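Local coordinates for Es1 family protein (Ehrlichia chaffeensis, PDB 3L3B) that is of unproven function but belongs to the DJ-1/PfpI family with an amidotransferase-like domain and is probably linked to isoprenoid biosynthesis, at residues 28-33 and 90-95; 49-54 and 230-235; 62-67 and 97-102; 160-165 and 184-189; 172-177 and 207-212. All coordinates share one frame; numbering follows the deposited sequence.

Contact 1 (28-33 and 90-95)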
# COMPACT_ATOMS: atom_id res chain seq x y z
N VAL B 28 -8.44 -8.61 9.01
CA VAL B 28 -8.29 -7.22 8.54
C VAL B 28 -9.44 -6.99 7.60
O VAL B 28 -9.61 -7.77 6.65
CB VAL B 28 -6.94 -6.98 7.81
CG1 VAL B 28 -6.84 -5.52 7.23
CG2 VAL B 28 -5.77 -7.31 8.76
N ILE B 29 -10.23 -5.94 7.84
CA ILE B 29 -11.36 -5.65 7.00
C ILE B 29 -11.02 -4.47 6.09
O ILE B 29 -10.59 -3.41 6.54
CB ILE B 29 -12.64 -5.36 7.80
CG1 ILE B 29 -13.08 -6.64 8.53
CG2 ILE B 29 -13.73 -4.89 6.86
CD1 ILE B 29 -14.19 -6.48 9.59
N LEU B 30 -11.27 -4.67 4.81
CA LEU B 30 -10.98 -3.71 3.80
C LEU B 30 -12.25 -3.26 3.06
O LEU B 30 -13.29 -3.98 3.02
CB LEU B 30 -10.02 -4.37 2.81
CG LEU B 30 -8.66 -4.87 3.31
CD1 LEU B 30 -7.87 -5.50 2.17
CD2 LEU B 30 -7.88 -3.67 3.87
N ALA B 31 -12.17 -2.05 2.51
CA ALA B 31 -13.33 -1.43 1.90
C ALA B 31 -13.09 -1.04 0.45
O ALA B 31 -13.89 -0.29 -0.07
CB ALA B 31 -13.76 -0.18 2.69
N GLY B 32 -11.99 -1.51 -0.18
CA GLY B 32 -11.66 -1.15 -1.54
C GLY B 32 -10.16 -0.84 -1.55
O GLY B 32 -9.42 -1.21 -0.67
N CYS B 33 -9.68 -0.18 -2.59
CA CYS B 33 -8.24 0.06 -2.69
C CYS B 33 -7.98 1.50 -3.09
O CYS B 33 -7.77 1.81 -4.27
CB CYS B 33 -7.67 -0.92 -3.70
SG CYS B 33 -5.91 -0.78 -3.95
N ALA B 90 -8.75 -7.11 -3.14
CA ALA B 90 -7.77 -8.12 -3.51
C ALA B 90 -6.43 -7.53 -4.00
O ALA B 90 -5.41 -8.23 -3.95
CB ALA B 90 -8.36 -9.09 -4.62
N ARG B 91 -6.41 -6.27 -4.46
CA ARG B 91 -5.17 -5.59 -4.78
C ARG B 91 -4.31 -5.43 -3.56
O ARG B 91 -3.18 -5.83 -3.57
CB ARG B 91 -5.41 -4.24 -5.47
CG ARG B 91 -6.14 -4.45 -6.83
CD ARG B 91 -6.67 -3.17 -7.49
NE ARG B 91 -7.21 -3.52 -8.81
CZ ARG B 91 -6.47 -3.63 -9.94
NH1 ARG B 91 -5.18 -3.35 -9.89
NH2 ARG B 91 -7.03 -4.03 -11.08
N ILE B 92 -4.85 -4.89 -2.49
CA ILE B 92 -4.14 -4.70 -1.26
C ILE B 92 -3.75 -6.04 -0.66
O ILE B 92 -2.64 -6.20 -0.13
CB ILE B 92 -5.02 -3.91 -0.27
CG1 ILE B 92 -5.13 -2.45 -0.71
CG2 ILE B 92 -4.45 -3.92 1.16
CD1 ILE B 92 -6.01 -1.58 0.24
N ALA B 93 -4.65 -7.02 -0.77
CA ALA B 93 -4.42 -8.35 -0.21
C ALA B 93 -3.56 -9.24 -1.08
O ALA B 93 -3.35 -10.38 -0.70
CB ALA B 93 -5.81 -9.07 0.04
N ARG B 94 -3.07 -8.75 -2.22
CA ARG B 94 -2.33 -9.59 -3.18
C ARG B 94 -3.12 -10.90 -3.45
O ARG B 94 -2.54 -12.00 -3.57
CB ARG B 94 -0.93 -9.93 -2.67
CG ARG B 94 0.08 -8.75 -2.72
CD ARG B 94 1.47 -9.19 -2.21
NE ARG B 94 2.00 -10.36 -2.93
CZ ARG B 94 2.66 -10.34 -4.10
NH1 ARG B 94 2.94 -9.20 -4.72
NH2 ARG B 94 3.07 -11.47 -4.64
N GLY B 95 -4.45 -10.77 -3.57
CA GLY B 95 -5.30 -11.90 -3.98
C GLY B 95 -5.91 -12.64 -2.81
O GLY B 95 -6.91 -13.31 -2.97

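Contact 2 (49-54 and 230-235)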
# COMPACT_ATOMS: atom_id res chain seq x y z
N LEU B 49 2.19 -4.87 7.71
CA LEU B 49 3.63 -4.90 8.04
C LEU B 49 3.84 -5.12 9.54
O LEU B 49 4.55 -6.03 9.94
CB LEU B 49 4.32 -3.61 7.57
CG LEU B 49 5.77 -3.33 7.93
CD1 LEU B 49 6.65 -4.31 7.24
CD2 LEU B 49 6.16 -1.92 7.58
N GLU B 50 3.19 -4.31 10.36
CA GLU B 50 3.30 -4.44 11.82
C GLU B 50 2.67 -5.69 12.42
O GLU B 50 3.20 -6.23 13.38
CB GLU B 50 2.75 -3.18 12.49
CG GLU B 50 3.60 -1.96 12.13
CD GLU B 50 5.03 -2.14 12.63
OE1 GLU B 50 5.93 -2.33 11.79
OE2 GLU B 50 5.24 -2.16 13.85
N LEU B 51 1.56 -6.17 11.88
CA LEU B 51 1.09 -7.51 12.28
C LEU B 51 2.18 -8.52 12.01
O LEU B 51 2.53 -9.31 12.88
CB LEU B 51 -0.22 -7.91 11.58
CG LEU B 51 -1.46 -7.14 12.03
CD1 LEU B 51 -2.63 -7.39 11.09
CD2 LEU B 51 -1.85 -7.52 13.51
N ASP B 52 2.74 -8.49 10.80
CA ASP B 52 3.77 -9.47 10.42
C ASP B 52 5.06 -9.32 11.27
O ASP B 52 5.65 -10.30 11.71
CB ASP B 52 4.05 -9.43 8.91
CG ASP B 52 4.83 -10.66 8.46
OD1 ASP B 52 4.32 -11.77 8.59
OD2 ASP B 52 5.98 -10.52 8.06
N ARG B 53 5.41 -8.08 11.61
CA ARG B 53 6.58 -7.84 12.45
C ARG B 53 6.44 -8.52 13.80
O ARG B 53 7.43 -8.88 14.42
CB ARG B 53 6.83 -6.34 12.62
CG ARG B 53 8.14 -5.98 13.34
CD ARG B 53 8.42 -4.45 13.42
NE ARG B 53 7.53 -3.79 14.39
CZ ARG B 53 7.59 -3.93 15.71
NH1 ARG B 53 8.53 -4.69 16.29
NH2 ARG B 53 6.71 -3.30 16.49
N HIS B 54 5.18 -8.68 14.25
CA HIS B 54 4.82 -9.30 15.52
C HIS B 54 4.48 -10.77 15.39
O HIS B 54 3.93 -11.36 16.34
CB HIS B 54 3.58 -8.58 16.07
CG HIS B 54 3.90 -7.37 16.87
ND1 HIS B 54 3.62 -6.10 16.43
CD2 HIS B 54 4.51 -7.24 18.06
CE1 HIS B 54 4.02 -5.23 17.34
NE2 HIS B 54 4.57 -5.90 18.34
N ASP B 230 2.32 1.75 17.21
CA ASP B 230 1.93 1.77 18.62
C ASP B 230 0.59 1.05 18.88
O ASP B 230 0.41 0.39 19.90
CB ASP B 230 1.81 3.19 19.11
CG ASP B 230 1.73 3.24 20.64
OD1 ASP B 230 0.66 3.62 21.18
OD2 ASP B 230 2.71 2.83 21.28
N MET B 231 -0.34 1.20 17.94
CA MET B 231 -1.63 0.57 18.07
C MET B 231 -1.51 -0.96 18.06
O MET B 231 -2.01 -1.62 18.96
CB MET B 231 -2.54 1.05 16.94
CG MET B 231 -3.93 0.60 17.20
SD MET B 231 -5.05 0.94 15.88
CE MET B 231 -4.61 -0.34 14.73
N ILE B 232 -0.81 -1.51 17.08
CA ILE B 232 -0.68 -2.95 16.91
C ILE B 232 0.12 -3.54 18.06
O ILE B 232 -0.30 -4.56 18.64
CB ILE B 232 0.01 -3.32 15.56
CG1 ILE B 232 -0.78 -2.85 14.32
CG2 ILE B 232 0.32 -4.82 15.55
CD1 ILE B 232 -2.25 -3.30 14.17
N SER B 233 1.24 -2.89 18.43
CA SER B 233 1.95 -3.24 19.67
C SER B 233 0.99 -3.37 20.85
O SER B 233 1.01 -4.37 21.55
CB SER B 233 3.03 -2.20 20.04
OG SER B 233 4.01 -2.11 19.02
N SER B 234 0.18 -2.34 21.08
CA SER B 234 -0.71 -2.31 22.24
C SER B 234 -1.70 -3.45 22.19
O SER B 234 -2.04 -4.04 23.20
CB SER B 234 -1.46 -0.99 22.30
OG SER B 234 -0.54 0.08 22.42
N MET B 235 -2.21 -3.75 21.01
CA MET B 235 -3.12 -4.88 20.85
C MET B 235 -2.41 -6.20 21.18
O MET B 235 -2.92 -7.04 21.91
CB MET B 235 -3.70 -4.94 19.42
CG MET B 235 -4.62 -3.79 19.09
SD MET B 235 -5.10 -3.83 17.35
CE MET B 235 -6.40 -5.11 17.59

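Contact 3 (62-67 and 97-102)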
# COMPACT_ATOMS: atom_id res chain seq x y z
N ALA B 62 -13.50 -8.69 2.92
CA ALA B 62 -14.26 -7.56 2.42
C ALA B 62 -15.65 -8.04 1.94
O ALA B 62 -15.82 -9.20 1.55
CB ALA B 62 -13.53 -6.90 1.26
N PRO B 63 -16.61 -7.12 1.88
CA PRO B 63 -17.94 -7.46 1.44
C PRO B 63 -17.99 -7.52 -0.06
O PRO B 63 -17.34 -6.71 -0.72
CB PRO B 63 -18.77 -6.28 1.96
CG PRO B 63 -17.83 -5.16 1.94
CD PRO B 63 -16.56 -5.77 2.46
N ASN B 64 -18.75 -8.47 -0.59
CA ASN B 64 -18.89 -8.66 -2.04
C ASN B 64 -20.02 -7.74 -2.54
O ASN B 64 -21.11 -8.19 -2.85
CB ASN B 64 -19.16 -10.14 -2.36
CG ASN B 64 -19.28 -10.42 -3.86
OD1 ASN B 64 -18.75 -9.71 -4.68
ND2 ASN B 64 -20.02 -11.46 -4.19
N LYS B 65 -19.75 -6.43 -2.57
CA LYS B 65 -20.74 -5.42 -2.93
C LYS B 65 -20.04 -4.35 -3.76
O LYS B 65 -18.80 -4.16 -3.63
CB LYS B 65 -21.31 -4.75 -1.66
N ASN B 66 -20.81 -3.60 -4.55
CA ASN B 66 -20.22 -2.46 -5.26
C ASN B 66 -19.80 -1.32 -4.29
O ASN B 66 -20.47 -1.08 -3.32
CB ASN B 66 -21.16 -1.94 -6.35
CG ASN B 66 -21.15 -2.82 -7.62
OD1 ASN B 66 -20.19 -3.56 -7.89
ND2 ASN B 66 -22.20 -2.69 -8.44
N GLN B 67 -18.71 -0.61 -4.59
CA GLN B 67 -18.36 0.61 -3.89
C GLN B 67 -19.49 1.62 -4.09
O GLN B 67 -20.09 1.64 -5.16
CB GLN B 67 -17.03 1.20 -4.42
CG GLN B 67 -15.75 0.38 -4.10
CD GLN B 67 -14.47 0.84 -4.84
OE1 GLN B 67 -13.44 0.13 -4.78
NE2 GLN B 67 -14.51 1.99 -5.50
N VAL B 97 -7.96 -12.38 -0.35
CA VAL B 97 -9.05 -11.68 0.33
C VAL B 97 -10.27 -12.57 0.23
O VAL B 97 -10.49 -13.24 -0.78
CB VAL B 97 -9.31 -10.21 -0.20
CG1 VAL B 97 -9.89 -10.19 -1.60
CG2 VAL B 97 -10.24 -9.44 0.76
N TYR B 98 -11.04 -12.60 1.30
CA TYR B 98 -12.16 -13.54 1.45
C TYR B 98 -13.44 -12.74 1.64
O TYR B 98 -13.43 -11.64 2.18
CB TYR B 98 -11.91 -14.43 2.69
CG TYR B 98 -10.67 -15.33 2.62
CD1 TYR B 98 -10.80 -16.73 2.55
CD2 TYR B 98 -9.39 -14.79 2.61
CE1 TYR B 98 -9.67 -17.57 2.47
CE2 TYR B 98 -8.24 -15.61 2.50
CZ TYR B 98 -8.39 -17.00 2.45
OH TYR B 98 -7.27 -17.80 2.38
N ASP B 99 -14.56 -13.28 1.21
CA ASP B 99 -15.85 -12.66 1.44
C ASP B 99 -16.09 -12.55 2.94
O ASP B 99 -15.86 -13.51 3.68
CB ASP B 99 -16.96 -13.47 0.75
CG ASP B 99 -18.36 -12.78 0.80
OD1 ASP B 99 -18.70 -12.09 1.76
OD2 ASP B 99 -19.13 -12.95 -0.17
N ILE B 100 -16.53 -11.38 3.39
CA ILE B 100 -16.68 -11.10 4.82
C ILE B 100 -17.81 -11.94 5.40
O ILE B 100 -17.83 -12.20 6.57
CB ILE B 100 -16.99 -9.63 5.07
CG1 ILE B 100 -16.67 -9.28 6.53
CG2 ILE B 100 -18.45 -9.33 4.70
CD1 ILE B 100 -16.79 -7.80 6.82
N GLU B 101 -18.72 -12.38 4.55
CA GLU B 101 -19.81 -13.24 5.04
C GLU B 101 -19.22 -14.61 5.46
O GLU B 101 -19.89 -15.37 6.17
CB GLU B 101 -20.89 -13.40 3.96
N GLN B 102 -17.99 -14.92 5.01
CA GLN B 102 -17.27 -16.18 5.32
C GLN B 102 -16.42 -16.17 6.62
O GLN B 102 -15.85 -17.19 7.00
CB GLN B 102 -16.36 -16.59 4.14
O HOH W 1 -20.30 -9.88 1.28

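Contact 4 (160-165 and 184-189)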
# COMPACT_ATOMS: atom_id res chain seq x y z
N SER B 160 -12.09 5.07 10.87
CA SER B 160 -12.69 3.81 11.32
C SER B 160 -13.13 3.82 12.81
O SER B 160 -14.14 3.19 13.13
CB SER B 160 -11.77 2.61 11.05
OG SER B 160 -11.66 2.45 9.61
N PRO B 161 -12.40 4.56 13.68
CA PRO B 161 -12.84 4.58 15.07
C PRO B 161 -14.24 5.12 15.25
O PRO B 161 -14.96 4.65 16.13
CB PRO B 161 -11.78 5.45 15.76
CG PRO B 161 -10.55 5.25 14.99
CD PRO B 161 -11.02 5.08 13.53
N ALA B 162 -14.63 6.11 14.42
CA ALA B 162 -15.95 6.72 14.45
C ALA B 162 -17.01 5.71 14.08
O ALA B 162 -18.07 5.62 14.73
CB ALA B 162 -16.02 7.99 13.48
N VAL B 163 -16.72 4.91 13.06
CA VAL B 163 -17.63 3.88 12.64
C VAL B 163 -17.80 2.78 13.70
O VAL B 163 -18.93 2.29 13.91
CB VAL B 163 -17.24 3.24 11.33
CG1 VAL B 163 -18.35 2.21 10.88
CG2 VAL B 163 -17.01 4.34 10.25
N VAL B 164 -16.70 2.44 14.38
CA VAL B 164 -16.73 1.46 15.45
C VAL B 164 -17.56 1.98 16.62
O VAL B 164 -18.37 1.24 17.16
CB VAL B 164 -15.31 1.05 15.93
CG1 VAL B 164 -15.40 0.14 17.22
CG2 VAL B 164 -14.53 0.36 14.81
N VAL B 165 -17.36 3.24 17.00
CA VAL B 165 -18.14 3.85 18.07
C VAL B 165 -19.62 3.72 17.76
O VAL B 165 -20.39 3.23 18.58
CB VAL B 165 -17.70 5.32 18.37
CG1 VAL B 165 -18.68 6.05 19.22
CG2 VAL B 165 -16.27 5.30 19.00
N GLY B 184 -17.12 17.36 17.58
CA GLY B 184 -17.82 16.51 18.57
C GLY B 184 -18.47 15.28 17.94
O GLY B 184 -19.51 14.82 18.40
N LEU B 185 -17.83 14.76 16.88
CA LEU B 185 -18.34 13.59 16.17
C LEU B 185 -18.45 12.34 17.07
O LEU B 185 -19.48 11.67 17.06
CB LEU B 185 -17.47 13.27 14.97
CG LEU B 185 -17.86 12.08 14.08
CD1 LEU B 185 -19.31 12.21 13.62
CD2 LEU B 185 -16.89 11.94 12.90
N ILE B 186 -17.40 12.04 17.84
CA ILE B 186 -17.36 10.80 18.60
C ILE B 186 -18.45 10.90 19.70
O ILE B 186 -19.22 9.98 19.89
CB ILE B 186 -15.94 10.50 19.19
CG1 ILE B 186 -14.90 10.25 18.08
CG2 ILE B 186 -15.98 9.34 20.22
CD1 ILE B 186 -15.22 9.15 17.05
N ASP B 187 -18.52 12.05 20.36
CA ASP B 187 -19.55 12.28 21.38
C ASP B 187 -20.95 12.04 20.76
O ASP B 187 -21.76 11.30 21.33
CB ASP B 187 -19.41 13.67 22.02
CG ASP B 187 -20.55 14.01 22.96
OD1 ASP B 187 -21.50 14.68 22.49
OD2 ASP B 187 -20.50 13.60 24.14
N LYS B 188 -21.22 12.66 19.62
CA LYS B 188 -22.50 12.48 18.91
C LYS B 188 -22.76 11.02 18.50
O LYS B 188 -23.90 10.59 18.45
CB LYS B 188 -22.54 13.37 17.66
N MET B 189 -21.71 10.27 18.23
CA MET B 189 -21.87 8.89 17.78
C MET B 189 -22.03 7.93 18.98
O MET B 189 -22.23 6.74 18.79
CB MET B 189 -20.66 8.45 16.94
CG MET B 189 -20.49 9.04 15.51
SD MET B 189 -21.91 8.85 14.43
CE MET B 189 -22.91 10.24 14.95

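Contact 5 (172-177 and 207-212)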
# COMPACT_ATOMS: atom_id res chain seq x y z
N ALA B 172 -22.33 -0.27 24.13
CA ALA B 172 -21.15 0.22 24.80
C ALA B 172 -20.85 1.70 24.47
O ALA B 172 -21.17 2.17 23.36
CB ALA B 172 -19.94 -0.66 24.38
N LYS B 173 -20.17 2.39 25.37
CA LYS B 173 -19.72 3.76 25.13
C LYS B 173 -18.19 3.68 25.07
O LYS B 173 -17.57 3.57 26.12
CB LYS B 173 -20.18 4.65 26.29
CG LYS B 173 -19.54 6.05 26.36
CD LYS B 173 -20.20 7.02 27.31
CE LYS B 173 -21.53 7.52 26.84
NZ LYS B 173 -21.88 8.81 27.58
N VAL B 174 -17.58 3.59 23.89
CA VAL B 174 -16.16 3.26 23.83
C VAL B 174 -15.33 4.50 23.58
O VAL B 174 -15.80 5.50 23.07
CB VAL B 174 -15.79 2.15 22.81
CG1 VAL B 174 -16.73 0.94 22.89
CG2 VAL B 174 -15.71 2.72 21.41
N LYS B 175 -14.06 4.40 23.96
CA LYS B 175 -13.15 5.52 23.96
C LYS B 175 -12.17 5.33 22.83
O LYS B 175 -11.52 4.31 22.77
CB LYS B 175 -12.40 5.52 25.28
CG LYS B 175 -11.39 6.59 25.45
CD LYS B 175 -10.77 6.54 26.85
CE LYS B 175 -10.00 5.24 27.07
NZ LYS B 175 -8.74 5.42 27.85
N VAL B 176 -12.06 6.34 21.97
CA VAL B 176 -11.14 6.30 20.80
C VAL B 176 -10.54 7.67 20.50
O VAL B 176 -11.01 8.68 21.00
CB VAL B 176 -11.87 5.83 19.52
CG1 VAL B 176 -12.48 4.41 19.69
CG2 VAL B 176 -12.97 6.82 19.07
N THR B 177 -9.49 7.70 19.66
CA THR B 177 -9.06 8.97 19.01
C THR B 177 -9.33 8.97 17.49
O THR B 177 -9.26 7.93 16.83
CB THR B 177 -7.58 9.21 19.21
OG1 THR B 177 -7.24 10.56 18.81
CG2 THR B 177 -6.78 8.23 18.33
N ASN B 207 -13.11 -1.95 26.91
CA ASN B 207 -13.88 -2.44 25.76
C ASN B 207 -13.00 -3.09 24.70
O ASN B 207 -13.49 -3.62 23.68
CB ASN B 207 -14.67 -1.28 25.16
CG ASN B 207 -15.78 -0.82 26.09
OD1 ASN B 207 -16.75 -1.55 26.31
ND2 ASN B 207 -15.67 0.39 26.61
N ARG B 208 -11.70 -3.05 24.96
CA ARG B 208 -10.70 -3.66 24.05
C ARG B 208 -10.80 -3.06 22.65
O ARG B 208 -10.83 -3.78 21.64
CB ARG B 208 -10.86 -5.17 23.98
CG ARG B 208 -10.78 -5.85 25.29
CD ARG B 208 -11.84 -6.96 25.34
NE ARG B 208 -11.26 -8.23 25.71
CZ ARG B 208 -11.24 -8.76 26.93
NH1 ARG B 208 -11.78 -8.14 27.99
NH2 ARG B 208 -10.66 -9.94 27.08
N ILE B 209 -10.83 -1.74 22.62
CA ILE B 209 -10.82 -1.01 21.38
C ILE B 209 -9.54 -0.15 21.33
O ILE B 209 -9.18 0.53 22.29
CB ILE B 209 -12.03 -0.06 21.22
CG1 ILE B 209 -13.37 -0.78 21.43
CG2 ILE B 209 -11.97 0.57 19.82
CD1 ILE B 209 -13.64 -1.89 20.51
N PHE B 210 -8.83 -0.21 20.20
CA PHE B 210 -7.54 0.44 20.03
C PHE B 210 -7.58 1.31 18.75
O PHE B 210 -8.18 0.90 17.77
CB PHE B 210 -6.44 -0.65 19.91
CG PHE B 210 -6.34 -1.58 21.12
CD1 PHE B 210 -5.34 -1.43 22.06
CD2 PHE B 210 -7.27 -2.58 21.32
CE1 PHE B 210 -5.24 -2.26 23.18
CE2 PHE B 210 -7.20 -3.43 22.47
CZ PHE B 210 -6.16 -3.27 23.39
N SER B 211 -6.99 2.51 18.77
CA SER B 211 -7.17 3.47 17.69
C SER B 211 -5.99 4.37 17.48
O SER B 211 -5.27 4.70 18.44
CB SER B 211 -8.41 4.35 17.86
OG SER B 211 -8.53 4.95 19.15
N CYS B 212 -5.84 4.83 16.24
CA CYS B 212 -4.87 5.84 15.94
C CYS B 212 -5.35 6.70 14.78
O CYS B 212 -6.24 6.28 13.99
CB CYS B 212 -3.52 5.19 15.72
SG CYS B 212 -3.39 4.17 14.26
O HOH W 2 -9.49 3.31 21.20

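Contact 1 (28-33 and 90-95)
I92 lays its branched side chain over three residues of the loop that leaves strand 24-29, in the alpha/beta sandwich of the DJ-1/PfpI fold. Here the last turn of helix 85-92 packs against the loop that follows a central strand of the main sheet. Each branch of I92 has its own partner. CG2 lies 3.9 Å from CD1 of L30, whose side chain crosses that of I92 obliquely, while CG1 meets SG of C33 at 3.7 Å. With CG1 anti to the carbonyl carbon and chi2 fully extended at 180°, CD1 of I92 is carried on to the backbone, 3.5 Å from the carbonyl O of G32. C33 holds its sulfur anti to its own N (chi1 -179°), which sets SG against both I92 and CB of R91, the latter at 3.8 Å. S39 of the loop and A44 and M48 of helix 41-53 also touch I92, which is buried. The guanidinium of R91 turns to other partners: E88 of its own helix, and C33 O and D37 of the second subunit, so the same corner also serves the dimer interface, where C33 packs on C33 of the other chain. The helix closes in a Schellman motif, with R94 at positive phi and G95 N donating to A90 O at 2.7 Å.

Contact 2 (49-54 and 230-235)
Helix 49-53 and helix 230-235 run in broadly the same direction, their short axes 9.5 Å apart at closest approach and crossing at -39°, with E50 facing I232 and H54 facing S233. I232 makes most of the contact from the second helix. Its CG1 approaches CB of E50 at 4.0 Å, while CG2, anti to the backbone N, points between L51 and the H54 ring: it lies 4.0 Å from CD2 of L51 and 3.6 Å from ND1 of H54, the ring being met obliquely. L51 and I232 cross at about a right angle. Further along, CE1 of H54 comes within 3.5 Å of OG of S233, which sits at the ring edge near its plane, a contact and not a hydrogen bond; that hydroxyl is bonded to Q229 O one turn back. The H54 ring is tied back to the last turn of the helix it follows, because ND1 donates to E50 O at 3.1 Å, while H54 N reaches the same oxygen from the opposite face of the carbonyl. R53 grips one carboxylate oxygen of E50 side-on: NE (2.9 Å) and NH2 both donate to OE2, which lies in the guanidinium plane. V112 touches I232 and M110 touches L51, placing both helices in a helical layer on one face of the DJ-1/PfpI alpha/beta sandwich. E50, R53, H54 and the S233 hydroxyl bond on their own sides, leaving packing to join the two; ND1 as donor should limit imidazole rotation, and the E50 carboxylate probably stabilises the charge of R53.

Contact 3 (62-67 and 97-102)
The edge of the main, mixed sheet of this DJ-1/PfpI domain is formed here, where strand 97-99, outermost within this chain, pairs with the end of strand 56-62. A62 forms a parallel bridge with D99 and uses both its N and its O: A62 N donates to Y98 O at 3.0 Å, met nearly end-on to the carbonyl, and I100 N returns a bond to A62 O at 2.9 Å from well above the carbonyl plane, 58° out of it. CA of D99 adds a C-H...O contact to the same oxygen. Side chains fill in round this bridge. CG2 of V97, anti to its N, reaches CB of A62 at 4.2 Å, and CG2 of I100 lies over P63, 3.8 Å from its CA. Beyond the bridge a water links the chains: it accepts from N64 N and donates to OD1 of D99, 2.8 Å from each. The same OD1 takes E101 N at 2.8 Å, closing an Asx turn at the start of the 3-10 segment 100-102. D99 also turns OD2 to within 3.6 Å of CB of N64, whose own amide oxygen is bonded to N84. Two donors therefore converge on OD1 of D99, one from the water and one from the backbone, which would favour a charged carboxylate and hold it fixed where strand gives way to turn.

Contact 4 (160-165 and 184-189)
A162 offers a shallow hollow on helix 160-168, and the tip of I186 fills it: CD1 of the isoleucine comes to 3.6 Å from CA and 3.8 Å from CB of A162. This is a short helix packed on helix 160-168 of the DJ-1/PfpI alpha/beta fold; the axes of 160-165 and 185-189 are 18° apart in direction and 9.3 Å at closest approach. The A162 methyl leaves the I186 tip close to the helix backbone; CD2 of L185 flanks it on the same methyl at 4.1 Å. One turn on, the roles swap. V165 is the bump, and its two methyls meet different residues: CG2 reaches CG2 of I186, and CG1, anti to the backbone N (chi1 166°), pushes in against M189. The methionine bends at chi2 and chi3, so its sulfur end swings off while CB stays on the valine. V174 and V176, in and just before strand 175-176, pack beside V165, and V176 also touches I186. At the N-terminal end of helix 185-189, the D181 carboxylate receives the backbone N-H groups of L185 and I186. The backbone oxygen M189 O is buried with no polar partner in the model, and CG1 of V165 lies 3.6 Å from it.

Contact 5 (172-177 and 207-212)
Short strand 175-176 runs alongside strand 209-212 of the main sheet, the end-to-end directions of 172-177 and 207-212 being 18° apart, but the two are joined through a side chain and a water and not by a backbone ladder. OG of S211 is the centre of the link. Held between its backbone N and carbonyl carbon (chi1 49°), it accepts T177 N at 3.0 Å along a fairly straight line (163°), and CA of V176 lies 3.4 Å from it. A water lies 2.8 Å from S211 OG and within bonding distance of K175 O, and more weakly of I209 O. On the apolar side, CG1 of V176 meets CG2 of I209 at 3.9 Å, the two chains crossing at a slant, and CB of V174 rests on CG1 of I209. CG1 of V174 then lies against the amide of N207, 3.8 Å from its CG; the OD1 of that amide is taken by Y148 OH. P161 of helix 160-168 packs on V176 and S211. R208 and I209 form a G1 bulge facing D204, where strand 209-212 meets its antiparallel neighbour 202-204. The small parallel strand pair, 175-176 with 192-193, is consistent with an addition to the flavodoxin-like core of the DJ-1/PfpI fold.

How the contacts relate
From the N terminus, strand 24-29 enters contact 1, whose loop is closed at 90-95 after helix 41-53 and strand 56-62 have been laid down. Contact 3 opens inside that loop and closes beyond it, so contacts 1 and 3 cross, and A62 and V97 touch L30 and A90. Contact 2 also crosses contact 1 but stays open until helix 221-238, so contacts 3, 4 and 5 nest within it. Contacts 4 and 5 cross each other where helix 160-168 and strand 175-176 meet. F210 packs on M235, tying contact 5 to contact 2. Contacts 1 and 3 lie on the opposite side of the chain's centre from contact 5.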